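Local coordinates for cell wall surface anchor family protein (Streptococcus agalactiae, PDB 3PHS), which serves as a minor pilin of the bacterial pilus and, through an immunoglobulin-like domain, mediates adhesion to lung epithelial cells, at residues L95-L103 with S115-E123; L199-E208 with A220-K228. All coordinates share one frame; numbering follows the deposited sequence.

Interaction 1 (L95-L103 with S115-E123)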
ATOM      1  N   LEU A  95     -19.631  -8.113 -21.251  1.00 14.83           N
ATOM      2  CA  LEU A  95     -18.234  -8.325 -21.595  1.00 14.98           C
ATOM      3  C   LEU A  95     -18.142  -9.490 -22.578  1.00 14.59           C
ATOM      4  O   LEU A  95     -18.809 -10.514 -22.367  1.00 13.85           O
ATOM      5  CB  LEU A  95     -17.425  -8.643 -20.333  1.00 14.85           C
ATOM      6  CG  LEU A  95     -16.731  -7.489 -19.593  1.00 16.69           C
ATOM      7  CD1 LEU A  95     -17.615  -6.282 -19.330  1.00 20.14           C
ATOM      8  CD2 LEU A  95     -16.142  -8.055 -18.291  1.00 18.29           C
ATOM      9  N   PRO A  96     -17.331  -9.336 -23.651  1.00 14.56           N
ATOM     10  CA  PRO A  96     -17.081 -10.430 -24.579  1.00 14.95           C
ATOM     11  C   PRO A  96     -16.425 -11.587 -23.864  1.00 14.79           C
ATOM     12  O   PRO A  96     -15.648 -11.397 -22.901  1.00 13.79           O
ATOM     13  CB  PRO A  96     -16.102  -9.823 -25.580  1.00 14.47           C
ATOM     14  CG  PRO A  96     -16.418  -8.395 -25.571  1.00 16.00           C
ATOM     15  CD  PRO A  96     -16.668  -8.104 -24.115  1.00 15.59           C
ATOM     16  N   ASP A  97     -16.767 -12.777 -24.327  1.00 14.66           N
ATOM     17  CA  ASP A  97     -16.174 -13.989 -23.848  1.00 15.31           C
ATOM     18  C   ASP A  97     -14.650 -13.835 -23.947  1.00 14.21           C
ATOM     19  O   ASP A  97     -14.129 -13.343 -24.956  1.00 14.12           O
ATOM     20  CB  ASP A  97     -16.721 -15.141 -24.696  1.00 16.36           C
ATOM     21  CG  ASP A  97     -16.395 -16.471 -24.126  1.00 18.84           C
ATOM     22  OD1 ASP A  97     -15.218 -16.855 -24.235  1.00 21.57           O
ATOM     23  OD2 ASP A  97     -17.297 -17.127 -23.554  1.00 20.04           O
ATOM     24  N   GLY A  98     -13.933 -14.169 -22.878  1.00 13.38           N
ATOM     25  CA  GLY A  98     -12.486 -13.919 -22.858  1.00 13.17           C
ATOM     26  C   GLY A  98     -11.856 -14.115 -21.494  1.00 12.53           C
ATOM     27  O   GLY A  98     -12.527 -14.539 -20.555  1.00 12.56           O
ATOM     28  N   ILE A  99     -10.560 -13.821 -21.405  1.00 12.54           N
ATOM     29  CA  ILE A  99      -9.821 -13.867 -20.142  1.00 12.55           C
ATOM     30  C   ILE A  99      -9.528 -12.428 -19.762  1.00 11.99           C
ATOM     31  O   ILE A  99      -9.063 -11.663 -20.588  1.00 12.46           O
ATOM     32  CB  ILE A  99      -8.467 -14.667 -20.248  1.00 12.22           C
ATOM     33  CG1 ILE A  99      -8.660 -16.105 -20.796  1.00 14.38           C
ATOM     34  CG2 ILE A  99      -7.723 -14.687 -18.895  1.00 13.30           C
ATOM     35  CD1 ILE A  99      -9.757 -16.853 -20.156  1.00 16.89           C
ATOM     36  N   TYR A 100      -9.820 -12.065 -18.515  1.00 11.98           N
ATOM     37  CA  TYR A 100      -9.642 -10.702 -18.045  1.00 11.75           C
ATOM     38  C   TYR A 100      -8.773 -10.668 -16.797  1.00 11.85           C
ATOM     39  O   TYR A 100      -8.910 -11.505 -15.908  1.00 11.52           O
ATOM     40  CB  TYR A 100     -10.981 -10.058 -17.690  1.00 11.81           C
ATOM     41  CG  TYR A 100     -11.885  -9.875 -18.881  1.00 12.01           C
ATOM     42  CD1 TYR A 100     -12.613 -10.961 -19.401  1.00 11.93           C
ATOM     43  CD2 TYR A 100     -11.979  -8.627 -19.518  1.00 13.51           C
ATOM     44  CE1 TYR A 100     -13.449 -10.787 -20.542  1.00 11.58           C
ATOM     45  CE2 TYR A 100     -12.800  -8.449 -20.648  1.00 12.96           C
ATOM     46  CZ  TYR A 100     -13.517  -9.531 -21.148  1.00 11.81           C
ATOM     47  OH  TYR A 100     -14.310  -9.342 -22.268  1.00 12.33           O
ATOM     48  N   TYR A 101      -7.892  -9.681 -16.759  1.00 10.76           N
ATOM     49  CA  TYR A 101      -7.120  -9.371 -15.579  1.00 11.44           C
ATOM     50  C   TYR A 101      -7.780  -8.178 -14.922  1.00 11.15           C
ATOM     51  O   TYR A 101      -7.926  -7.128 -15.550  1.00 11.91           O
ATOM     52  CB  TYR A 101      -5.697  -9.011 -15.981  1.00 10.79           C
ATOM     53  CG  TYR A 101      -4.798  -8.559 -14.853  1.00 11.41           C
ATOM     54  CD1 TYR A 101      -4.282  -9.479 -13.931  1.00 12.32           C
ATOM     55  CD2 TYR A 101      -4.441  -7.213 -14.725  1.00 11.06           C
ATOM     56  CE1 TYR A 101      -3.434  -9.056 -12.908  1.00 11.42           C
ATOM     57  CE2 TYR A 101      -3.594  -6.782 -13.700  1.00 11.69           C
ATOM     58  CZ  TYR A 101      -3.096  -7.717 -12.809  1.00 10.88           C
ATOM     59  OH  TYR A 101      -2.253  -7.295 -11.811  1.00 12.73           O
ATOM     60  N   GLY A 102      -8.135  -8.337 -13.652  1.00 10.76           N
ATOM     61  CA  GLY A 102      -8.811  -7.298 -12.885  1.00 10.66           C
ATOM     62  C   GLY A 102      -7.983  -6.830 -11.701  1.00 11.36           C
ATOM     63  O   GLY A 102      -7.298  -7.620 -11.068  1.00 11.51           O
ATOM     64  N   LEU A 103      -8.057  -5.535 -11.410  1.00 10.84           N
ATOM     65  CA  LEU A 103      -7.357  -4.969 -10.252  1.00 11.64           C
ATOM     66  C   LEU A 103      -8.119  -3.758  -9.766  1.00 10.65           C
ATOM     67  O   LEU A 103      -8.907  -3.184 -10.513  1.00 10.83           O
ATOM     68  CB  LEU A 103      -5.921  -4.564 -10.627  1.00 11.93           C
ATOM     69  CG  LEU A 103      -5.680  -3.250 -11.374  1.00 13.53           C
ATOM     70  CD1 LEU A 103      -4.200  -2.936 -11.416  1.00 15.58           C
ATOM     71  CD2 LEU A 103      -6.222  -3.339 -12.784  1.00 14.69           C
ATOM     72  N   SER A 115      -5.892  -7.906  -4.010  1.00 12.23           N
ATOM     73  CA  SER A 115      -5.172  -8.856  -4.834  1.00 12.76           C
ATOM     74  C   SER A 115      -5.788  -8.856  -6.223  1.00 12.22           C
ATOM     75  O   SER A 115      -7.001  -9.049  -6.370  1.00 12.24           O
ATOM     76  CB  SER A 115      -5.226 -10.255  -4.219  1.00 13.96           C
ATOM     77  OG  SER A 115      -4.428 -10.307  -3.043  1.00 14.48           O
ATOM     78  N   ALA A 116      -4.953  -8.604  -7.235  1.00 11.70           N
ATOM     79  CA  ALA A 116      -5.399  -8.677  -8.620  1.00 11.37           C
ATOM     80  C   ALA A 116      -5.714 -10.135  -8.987  1.00 10.62           C
ATOM     81  O   ALA A 116      -5.226 -11.079  -8.341  1.00  9.53           O
ATOM     82  CB  ALA A 116      -4.338  -8.121  -9.546  1.00 12.65           C
ATOM     83  N   PHE A 117      -6.516 -10.324 -10.035  1.00 10.65           N
ATOM     84  CA  PHE A 117      -7.017 -11.667 -10.334  1.00 10.83           C
ATOM     85  C   PHE A 117      -7.205 -11.851 -11.836  1.00 11.08           C
ATOM     86  O   PHE A 117      -7.330 -10.875 -12.584  1.00  9.98           O
ATOM     87  CB  PHE A 117      -8.367 -11.906  -9.630  1.00 10.71           C
ATOM     88  CG  PHE A 117      -9.348 -10.798  -9.834  1.00 13.43           C
ATOM     89  CD1 PHE A 117      -9.409  -9.735  -8.927  1.00 13.14           C
ATOM     90  CD2 PHE A 117     -10.169 -10.779 -10.962  1.00 14.83           C
ATOM     91  CE1 PHE A 117     -10.277  -8.678  -9.141  1.00 15.69           C
ATOM     92  CE2 PHE A 117     -11.054  -9.737 -11.171  1.00 14.60           C
ATOM     93  CZ  PHE A 117     -11.110  -8.684 -10.264  1.00 15.25           C
ATOM     94  N   LEU A 118      -7.268 -13.103 -12.259  1.00 11.01           N
ATOM     95  CA  LEU A 118      -7.702 -13.400 -13.617  1.00 13.15           C
ATOM     96  C   LEU A 118      -9.130 -13.931 -13.569  1.00 14.14           C
ATOM     97  O   LEU A 118      -9.481 -14.686 -12.666  1.00 15.28           O
ATOM     98  CB  LEU A 118      -6.770 -14.419 -14.273  1.00 13.20           C
ATOM     99  CG  LEU A 118      -5.407 -13.886 -14.679  1.00 14.83           C
ATOM    100  CD1 LEU A 118      -4.515 -15.055 -15.078  1.00 15.78           C
ATOM    101  CD2 LEU A 118      -5.539 -12.839 -15.827  1.00 15.54           C
ATOM    102  N   VAL A 119      -9.960 -13.526 -14.525  1.00 14.82           N
ATOM    103  CA  VAL A 119     -11.313 -14.112 -14.656  1.00 15.48           C
ATOM    104  C   VAL A 119     -11.373 -14.862 -16.001  1.00 15.11           C
ATOM    105  O   VAL A 119     -11.126 -14.277 -17.049  1.00 13.77           O
ATOM    106  CB  VAL A 119     -12.449 -13.056 -14.674  1.00 16.19           C
ATOM    107  CG1 VAL A 119     -13.816 -13.754 -14.467  1.00 16.62           C
ATOM    108  CG2 VAL A 119     -12.243 -11.946 -13.634  1.00 19.06           C
ATOM    109  N   ASP A 120     -11.715 -16.148 -15.947  1.00 14.89           N
ATOM    110  CA  ASP A 120     -11.968 -16.953 -17.134  1.00 15.21           C
ATOM    111  C   ASP A 120     -13.460 -16.749 -17.469  1.00 14.87           C
ATOM    112  O   ASP A 120     -14.330 -17.521 -17.016  1.00 14.43           O
ATOM    113  CB  ASP A 120     -11.644 -18.409 -16.781  1.00 16.48           C
ATOM    114  CG  ASP A 120     -11.745 -19.374 -17.950  1.00 18.55           C
ATOM    115  OD1 ASP A 120     -12.037 -18.984 -19.098  1.00 22.94           O
ATOM    116  OD2 ASP A 120     -11.530 -20.579 -17.682  1.00 22.89           O
ATOM    117  N   LEU A 121     -13.753 -15.679 -18.217  1.00 13.77           N
ATOM    118  CA  LEU A 121     -15.136 -15.240 -18.452  1.00 13.73           C
ATOM    119  C   LEU A 121     -15.789 -15.996 -19.614  1.00 14.40           C
ATOM    120  O   LEU A 121     -15.875 -15.504 -20.751  1.00 13.70           O
ATOM    121  CB  LEU A 121     -15.237 -13.712 -18.627  1.00 13.82           C
ATOM    122  CG  LEU A 121     -16.662 -13.161 -18.493  1.00 13.32           C
ATOM    123  CD1 LEU A 121     -17.118 -13.183 -17.010  1.00 12.48           C
ATOM    124  CD2 LEU A 121     -16.707 -11.733 -19.122  1.00 13.88           C
ATOM    125  N   SER A 122     -16.213 -17.217 -19.293  1.00 14.79           N
ATOM    126  CA  SER A 122     -16.906 -18.111 -20.208  1.00 15.02           C
ATOM    127  C   SER A 122     -18.410 -18.234 -19.902  1.00 15.37           C
ATOM    128  O   SER A 122     -19.147 -18.940 -20.620  1.00 15.47           O
ATOM    129  CB  SER A 122     -16.280 -19.496 -20.049  1.00 15.26           C
ATOM    130  OG  SER A 122     -16.448 -19.951 -18.717  1.00 16.54           O
ATOM    131  N   GLU A 123     -18.844 -17.553 -18.841  1.00 14.02           N
ATOM    132  CA  GLU A 123     -20.205 -17.561 -18.303  1.00 14.19           C
ATOM    133  C   GLU A 123     -20.305 -16.340 -17.380  1.00 13.62           C
ATOM    134  O   GLU A 123     -19.276 -15.729 -17.072  1.00 12.08           O
ATOM    135  CB  GLU A 123     -20.446 -18.840 -17.480  1.00 14.36           C
ATOM    136  CG  GLU A 123     -19.390 -19.094 -16.369  1.00 16.56           C
ATOM    137  CD  GLU A 123     -19.675 -20.337 -15.534  1.00 21.58           C
ATOM    138  OE1 GLU A 123     -20.442 -21.199 -16.002  1.00 23.67           O
ATOM    139  OE2 GLU A 123     -19.134 -20.446 -14.411  1.00 24.11           O
TER
HETATM  140  O   HOH W   1     -18.069 -19.421 -23.192  1.00 29.86           O
HETATM  141  O   HOH W   2     -12.976 -17.450 -20.956  1.00 21.26           O
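The beta hairpin of strands 98-106 and 109-121 is laced here by reciprocal backbone hydrogen bonds at G98-L121, Y100-V119 and G102-F117, and a tyrosine corner stands at its open end. There the OH of Y100 donates to P96 O, 2.5 Å away, tying the L95-G98 turn back to strand 98-106. Extended G98, lacking a side chain, lets the chain enter the strand at this point. L121 fits the same corner: its CD2 presses on L95 CB at 3.4 Å, a tight carbon contact, and lies 3.7 Å from Y100 CE1. With CG anti to the backbone N (chi1 -164°), L121 brings one branch, CD2, against both residues.

At G102 the absence of a side chain lets the F117 ring lie across the neighbouring backbone, so that G102 CA stands over its face, 4.0 Å from the centroid and 24° off the normal. On the other surface of the hairpin, Y101 receives A116 CB at 3.5 Å from its CZ, while L118 CD2 reaches Y101 CB at 3.8 Å. The Y101 hydroxyl bonds N65 of helix 60-65, whose L60 and L61 cover L118. At the solvent-facing end a water donates to both G98 O and D120 OD1. The contact thus buries apolar groups on both faces, bonds the tyrosine hydroxyls to P96 O and N65, and leaves D120 and water at the exposed end.

Interaction 2 (L199-E208 with A220-K228)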
ATOM      1  N   LEU A 199      -2.446   2.328   9.795  1.00 13.26           N
ATOM      2  CA  LEU A 199      -1.723   1.843   8.608  1.00 12.04           C
ATOM      3  C   LEU A 199      -2.146   0.412   8.309  1.00 11.73           C
ATOM      4  O   LEU A 199      -2.032  -0.470   9.156  1.00 11.82           O
ATOM      5  CB  LEU A 199      -0.196   1.898   8.796  1.00 12.51           C
ATOM      6  CG  LEU A 199       0.380   3.328   8.907  1.00 11.92           C
ATOM      7  CD1 LEU A 199       1.750   3.316   9.571  1.00 13.28           C
ATOM      8  CD2 LEU A 199       0.434   4.027   7.556  1.00 15.67           C
ATOM      9  N   ILE A 200      -2.611   0.166   7.087  1.00 11.68           N
ATOM     10  CA  ILE A 200      -2.982  -1.196   6.747  1.00 11.37           C
ATOM     11  C   ILE A 200      -1.734  -2.056   6.835  1.00 11.29           C
ATOM     12  O   ILE A 200      -0.647  -1.634   6.403  1.00 12.37           O
ATOM     13  CB  ILE A 200      -3.637  -1.299   5.353  1.00 11.33           C
ATOM     14  CG1 ILE A 200      -4.904  -0.448   5.326  1.00 11.35           C
ATOM     15  CG2 ILE A 200      -3.932  -2.791   5.019  1.00 10.64           C
ATOM     16  CD1 ILE A 200      -5.575  -0.336   3.935  1.00 14.25           C
ATOM     17  N   HIS A 201      -1.875  -3.253   7.394  1.00 11.62           N
ATOM     18  CA  HIS A 201      -0.726  -4.143   7.582  1.00 12.36           C
ATOM     19  C   HIS A 201       0.006  -4.447   6.264  1.00 12.57           C
ATOM     20  O   HIS A 201      -0.615  -4.577   5.193  1.00 12.99           O
ATOM     21  CB  HIS A 201      -1.107  -5.412   8.370  1.00 12.64           C
ATOM     22  CG  HIS A 201      -2.030  -6.347   7.645  1.00 14.04           C
ATOM     23  ND1 HIS A 201      -1.571  -7.392   6.871  1.00 16.77           N
ATOM     24  CD2 HIS A 201      -3.382  -6.409   7.595  1.00 16.91           C
ATOM     25  CE1 HIS A 201      -2.600  -8.049   6.362  1.00 18.62           C
ATOM     26  NE2 HIS A 201      -3.712  -7.481   6.794  1.00 18.37           N
ATOM     27  N   GLY A 202       1.335  -4.519   6.345  1.00 12.45           N
ATOM     28  CA  GLY A 202       2.177  -4.671   5.148  1.00 12.79           C
ATOM     29  C   GLY A 202       3.496  -3.945   5.285  1.00 13.43           C
ATOM     30  O   GLY A 202       3.853  -3.478   6.378  1.00 13.76           O
ATOM     31  N   ASP A 203       4.212  -3.809   4.169  1.00 13.03           N
ATOM     32  CA  ASP A 203       5.583  -3.290   4.205  1.00 13.72           C
ATOM     33  C   ASP A 203       5.670  -1.843   3.777  1.00 12.91           C
ATOM     34  O   ASP A 203       5.075  -1.433   2.765  1.00 14.13           O
ATOM     35  CB  ASP A 203       6.505  -4.168   3.340  1.00 12.88           C
ATOM     36  CG  ASP A 203       6.656  -5.572   3.891  1.00 17.02           C
ATOM     37  OD1 ASP A 203       6.359  -5.790   5.091  1.00 15.80           O
ATOM     38  OD2 ASP A 203       7.073  -6.460   3.101  1.00 18.91           O
ATOM     39  N   TYR A 204       6.411  -1.064   4.558  1.00 12.26           N
ATOM     40  CA  TYR A 204       6.560   0.362   4.330  1.00 12.41           C
ATOM     41  C   TYR A 204       8.029   0.759   4.409  1.00 12.44           C
ATOM     42  O   TYR A 204       8.876  -0.029   4.816  1.00 13.69           O
ATOM     43  CB  TYR A 204       5.744   1.173   5.368  1.00 11.43           C
ATOM     44  CG  TYR A 204       4.247   0.959   5.270  1.00 11.23           C
ATOM     45  CD1 TYR A 204       3.649  -0.158   5.833  1.00 11.34           C
ATOM     46  CD2 TYR A 204       3.436   1.870   4.586  1.00 13.56           C
ATOM     47  CE1 TYR A 204       2.261  -0.371   5.729  1.00 11.61           C
ATOM     48  CE2 TYR A 204       2.032   1.672   4.477  1.00 12.72           C
ATOM     49  CZ  TYR A 204       1.468   0.547   5.053  1.00 12.21           C
ATOM     50  OH  TYR A 204       0.114   0.335   4.938  1.00 14.11           O
ATOM     51  N   VAL A 205       8.310   1.992   4.015  1.00 13.82           N
ATOM     52  CA  VAL A 205       9.671   2.520   4.053  1.00 14.66           C
ATOM     53  C   VAL A 205       9.637   3.927   4.628  1.00 14.60           C
ATOM     54  O   VAL A 205       8.902   4.802   4.144  1.00 14.82           O
ATOM     55  CB  VAL A 205      10.335   2.518   2.652  1.00 14.25           C
ATOM     56  CG1 VAL A 205      11.709   3.209   2.692  1.00 16.06           C
ATOM     57  CG2 VAL A 205      10.460   1.111   2.112  1.00 16.17           C
ATOM     58  N   LEU A 206      10.442   4.134   5.669  1.00 14.96           N
ATOM     59  CA  LEU A 206      10.660   5.463   6.223  1.00 15.57           C
ATOM     60  C   LEU A 206      11.844   6.122   5.527  1.00 16.13           C
ATOM     61  O   LEU A 206      12.935   5.547   5.475  1.00 16.49           O
ATOM     62  CB  LEU A 206      10.940   5.358   7.725  1.00 15.22           C
ATOM     63  CG  LEU A 206       9.735   5.211   8.656  1.00 15.62           C
ATOM     64  CD1 LEU A 206      10.227   4.776  10.027  1.00 16.27           C
ATOM     65  CD2 LEU A 206       8.921   6.522   8.744  1.00 15.49           C
ATOM     66  N   LYS A 207      11.623   7.305   4.995  1.00 16.85           N
ATOM     67  CA  LYS A 207      12.675   8.057   4.376  1.00 18.37           C
ATOM     68  C   LYS A 207      13.049   9.260   5.240  1.00 18.08           C
ATOM     69  O   LYS A 207      12.226  10.052   5.549  1.00 17.48           O
ATOM     70  CB  LYS A 207      12.270   8.465   2.958  1.00 19.10           C
ATOM     71  CG  LYS A 207      13.397   8.986   2.119  1.00 23.01           C
ATOM     72  CD  LYS A 207      12.972   9.284   0.661  1.00 28.64           C
ATOM     73  CE  LYS A 207      14.001  10.168  -0.073  1.00 32.60           C
ATOM     74  NZ  LYS A 207      13.527  10.663  -1.367  1.00 34.03           N
ATOM     75  N   GLU A 208      14.294   9.318   5.694  1.00 18.14           N
ATOM     76  CA  GLU A 208      14.698  10.454   6.508  1.00 17.78           C
ATOM     77  C   GLU A 208      15.063  11.593   5.562  1.00 18.32           C
ATOM     78  O   GLU A 208      15.884  11.410   4.661  1.00 18.45           O
ATOM     79  CB  GLU A 208      15.883  10.095   7.419  1.00 17.56           C
ATOM     80  CG  GLU A 208      16.168  11.173   8.454  1.00 16.94           C
ATOM     81  CD  GLU A 208      17.297  10.800   9.423  1.00 17.83           C
ATOM     82  OE1 GLU A 208      17.641   9.605   9.549  1.00 16.41           O
ATOM     83  OE2 GLU A 208      17.817  11.728  10.068  1.00 17.97           O
ATOM     84  N   ALA A 220      19.320   6.482   5.193  1.00 26.03           N
ATOM     85  CA  ALA A 220      18.330   7.263   4.449  1.00 24.05           C
ATOM     86  C   ALA A 220      16.950   6.604   4.476  1.00 22.70           C
ATOM     87  O   ALA A 220      15.952   7.249   4.794  1.00 21.93           O
ATOM     88  CB  ALA A 220      18.790   7.479   3.007  1.00 24.98           C
ATOM     89  N   GLU A 221      16.916   5.314   4.158  1.00 20.87           N
ATOM     90  CA  GLU A 221      15.652   4.569   4.074  1.00 20.11           C
ATOM     91  C   GLU A 221      15.684   3.382   5.002  1.00 19.19           C
ATOM     92  O   GLU A 221      16.668   2.621   5.013  1.00 18.78           O
ATOM     93  CB  GLU A 221      15.372   4.111   2.641  1.00 20.08           C
ATOM     94  CG  GLU A 221      15.120   5.278   1.704  1.00 22.71           C
ATOM     95  CD  GLU A 221      14.816   4.876   0.283  1.00 26.24           C
ATOM     96  OE1 GLU A 221      14.544   3.684   0.009  1.00 27.23           O
ATOM     97  OE2 GLU A 221      14.828   5.788  -0.563  1.00 28.21           O
ATOM     98  N   THR A 222      14.603   3.224   5.772  1.00 18.24           N
ATOM     99  CA  THR A 222      14.477   2.161   6.776  1.00 17.31           C
ATOM    100  C   THR A 222      13.190   1.376   6.526  1.00 17.67           C
ATOM    101  O   THR A 222      12.099   1.956   6.512  1.00 16.21           O
ATOM    102  CB  THR A 222      14.437   2.744   8.216  1.00 17.50           C
ATOM    103  OG1 THR A 222      15.625   3.523   8.454  1.00 17.18           O
ATOM    104  CG2 THR A 222      14.307   1.641   9.263  1.00 16.68           C
ATOM    105  N   ALA A 223      13.331   0.066   6.336  1.00 17.66           N
ATOM    106  CA  ALA A 223      12.180  -0.811   6.111  1.00 17.80           C
ATOM    107  C   ALA A 223      11.405  -1.010   7.399  1.00 18.09           C
ATOM    108  O   ALA A 223      11.988  -1.202   8.475  1.00 17.59           O
ATOM    109  CB  ALA A 223      12.627  -2.155   5.550  1.00 18.55           C
ATOM    110  N   VAL A 224      10.081  -0.936   7.311  1.00 17.69           N
ATOM    111  CA  VAL A 224       9.248  -1.270   8.466  1.00 18.15           C
ATOM    112  C   VAL A 224       8.076  -2.139   8.019  1.00 17.04           C
ATOM    113  O   VAL A 224       7.477  -1.899   6.964  1.00 16.85           O
ATOM    114  CB  VAL A 224       8.734  -0.030   9.291  1.00 18.90           C
ATOM    115  CG1 VAL A 224       9.787   1.087   9.398  1.00 20.58           C
ATOM    116  CG2 VAL A 224       7.461   0.533   8.721  1.00 21.21           C
ATOM    117  N   THR A 225       7.762  -3.144   8.824  1.00 16.37           N
ATOM    118  CA  THR A 225       6.578  -3.961   8.573  1.00 15.85           C
ATOM    119  C   THR A 225       5.506  -3.693   9.639  1.00 15.20           C
ATOM    120  O   THR A 225       5.727  -3.943  10.849  1.00 15.25           O
ATOM    121  CB  THR A 225       6.928  -5.468   8.487  1.00 16.31           C
ATOM    122  OG1 THR A 225       7.754  -5.712   7.340  1.00 17.04           O
ATOM    123  CG2 THR A 225       5.649  -6.307   8.376  1.00 15.93           C
ATOM    124  N   ILE A 226       4.361  -3.171   9.189  1.00 14.00           N
ATOM    125  CA  ILE A 226       3.203  -2.962  10.066  1.00 13.69           C
ATOM    126  C   ILE A 226       2.498  -4.306  10.229  1.00 13.95           C
ATOM    127  O   ILE A 226       2.212  -4.991   9.232  1.00 12.61           O
ATOM    128  CB  ILE A 226       2.206  -1.904   9.483  1.00 13.51           C
ATOM    129  CG1 ILE A 226       2.868  -0.509   9.321  1.00 14.17           C
ATOM    130  CG2 ILE A 226       0.871  -1.852  10.295  1.00 13.39           C
ATOM    131  CD1 ILE A 226       3.279   0.170  10.627  1.00 17.87           C
ATOM    132  N   GLU A 227       2.229  -4.678  11.481  1.00 14.41           N
ATOM    133  CA  GLU A 227       1.424  -5.851  11.787  1.00 16.00           C
ATOM    134  C   GLU A 227       0.077  -5.408  12.323  1.00 15.51           C
ATOM    135  O   GLU A 227      -0.007  -4.463  13.107  1.00 14.91           O
ATOM    136  CB  GLU A 227       2.116  -6.733  12.817  1.00 16.60           C
ATOM    137  CG  GLU A 227       3.311  -7.493  12.264  1.00 21.27           C
ATOM    138  CD  GLU A 227       4.091  -8.169  13.366  1.00 26.44           C
ATOM    139  OE1 GLU A 227       3.526  -9.046  14.052  1.00 30.14           O
ATOM    140  OE2 GLU A 227       5.269  -7.815  13.552  1.00 29.45           O
ATOM    141  N   LYS A 228      -0.984  -6.089  11.899  1.00 15.70           N
ATOM    142  CA  LYS A 228      -2.315  -5.676  12.311  1.00 16.24           C
ATOM    143  C   LYS A 228      -2.498  -5.803  13.822  1.00 15.70           C
ATOM    144  O   LYS A 228      -2.037  -6.767  14.419  1.00 16.32           O
ATOM    145  CB  LYS A 228      -3.394  -6.481  11.579  1.00 17.32           C
ATOM    146  CG  LYS A 228      -3.504  -7.956  11.948  1.00 18.62           C
ATOM    147  CD  LYS A 228      -4.656  -8.545  11.108  1.00 25.16           C
ATOM    148  CE  LYS A 228      -4.668 -10.057  11.049  1.00 28.62           C
ATOM    149  NZ  LYS A 228      -5.429 -10.439   9.805  1.00 32.71           N
TER
HETATM  150  O   HOH W   3      15.099   6.032   7.666  1.00 19.66           O
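Strands 202-208 and 221-226 run antiparallel, their axes 4.6 Å apart at 152°, with reciprocal backbone bonds at G202-I226, Y204-V224 and L206-T222 and a further one from E208 N to A220 O. I226 carries much of the buried face. Its CD1 meets L199 CD1 at 3.7 Å, the two side chains crossing at about a right angle, and its CG1 lies 3.6 Å from Y204 CD1. Next along this face, V224 puts CG2 against Y204 CB and CG1 against L206 CD1, both at 3.8 Å; branched aliphatic residues suit this inner surface, where I226 packs on L138 and L206 on L140 and L160.

Y204 forms a tyrosine corner: its OH donates to I200 O at 2.6 Å, in the carbonyl plane and on a lone pair, bracing the turn through H201 and G202. G202 has to be glycine at its backbone angles, because a CB would collide with H201 O. R112 makes a cation-pi contact with the Y204 ring and also bonds D203 O.

The opposite face is mixed, with V205 and A223 among D203, T225, K207 and E221. D203 and T225 lie side by side, and T225 OG1 donates to D203 OD1 at 2.6 Å, arriving from above the carboxylate plane. Both first torsions, near -66°, set these groups anti to their carbonyl carbons and bring them together. Beyond the strand, K228 CB rests 4.0 Å from H201 CD2, while its amine pairs with D24. The chemistry is that of a largely apolar inner face and a mixed outer one, where a short hydroxyl-carboxylate bond links the two strands.

Overall arrangement
Interaction 1 comes first along the chain and interaction 2 follows once it has closed; their centres lie 32 Å apart and their nearest atoms about 10 Å. Each sits in a separate four-stranded antiparallel sheet of the same 2-1-3-4 order, and in each it joins the third strand to the outermost fourth. Both segments of interaction 2 fall in the prealbumin-like region; interaction 1 lies in the sheet formed by strands 46-52, 76-83, 98-106 and 109-121. The two parts nevertheless meet: R112, on strand 109-121, reaches D203 and Y204 of 199-208, and D24 pairs with K228 of 220-228. The repeated sheet plan and tyrosine corner suggest two beta-sandwich modules of similar build set end to end.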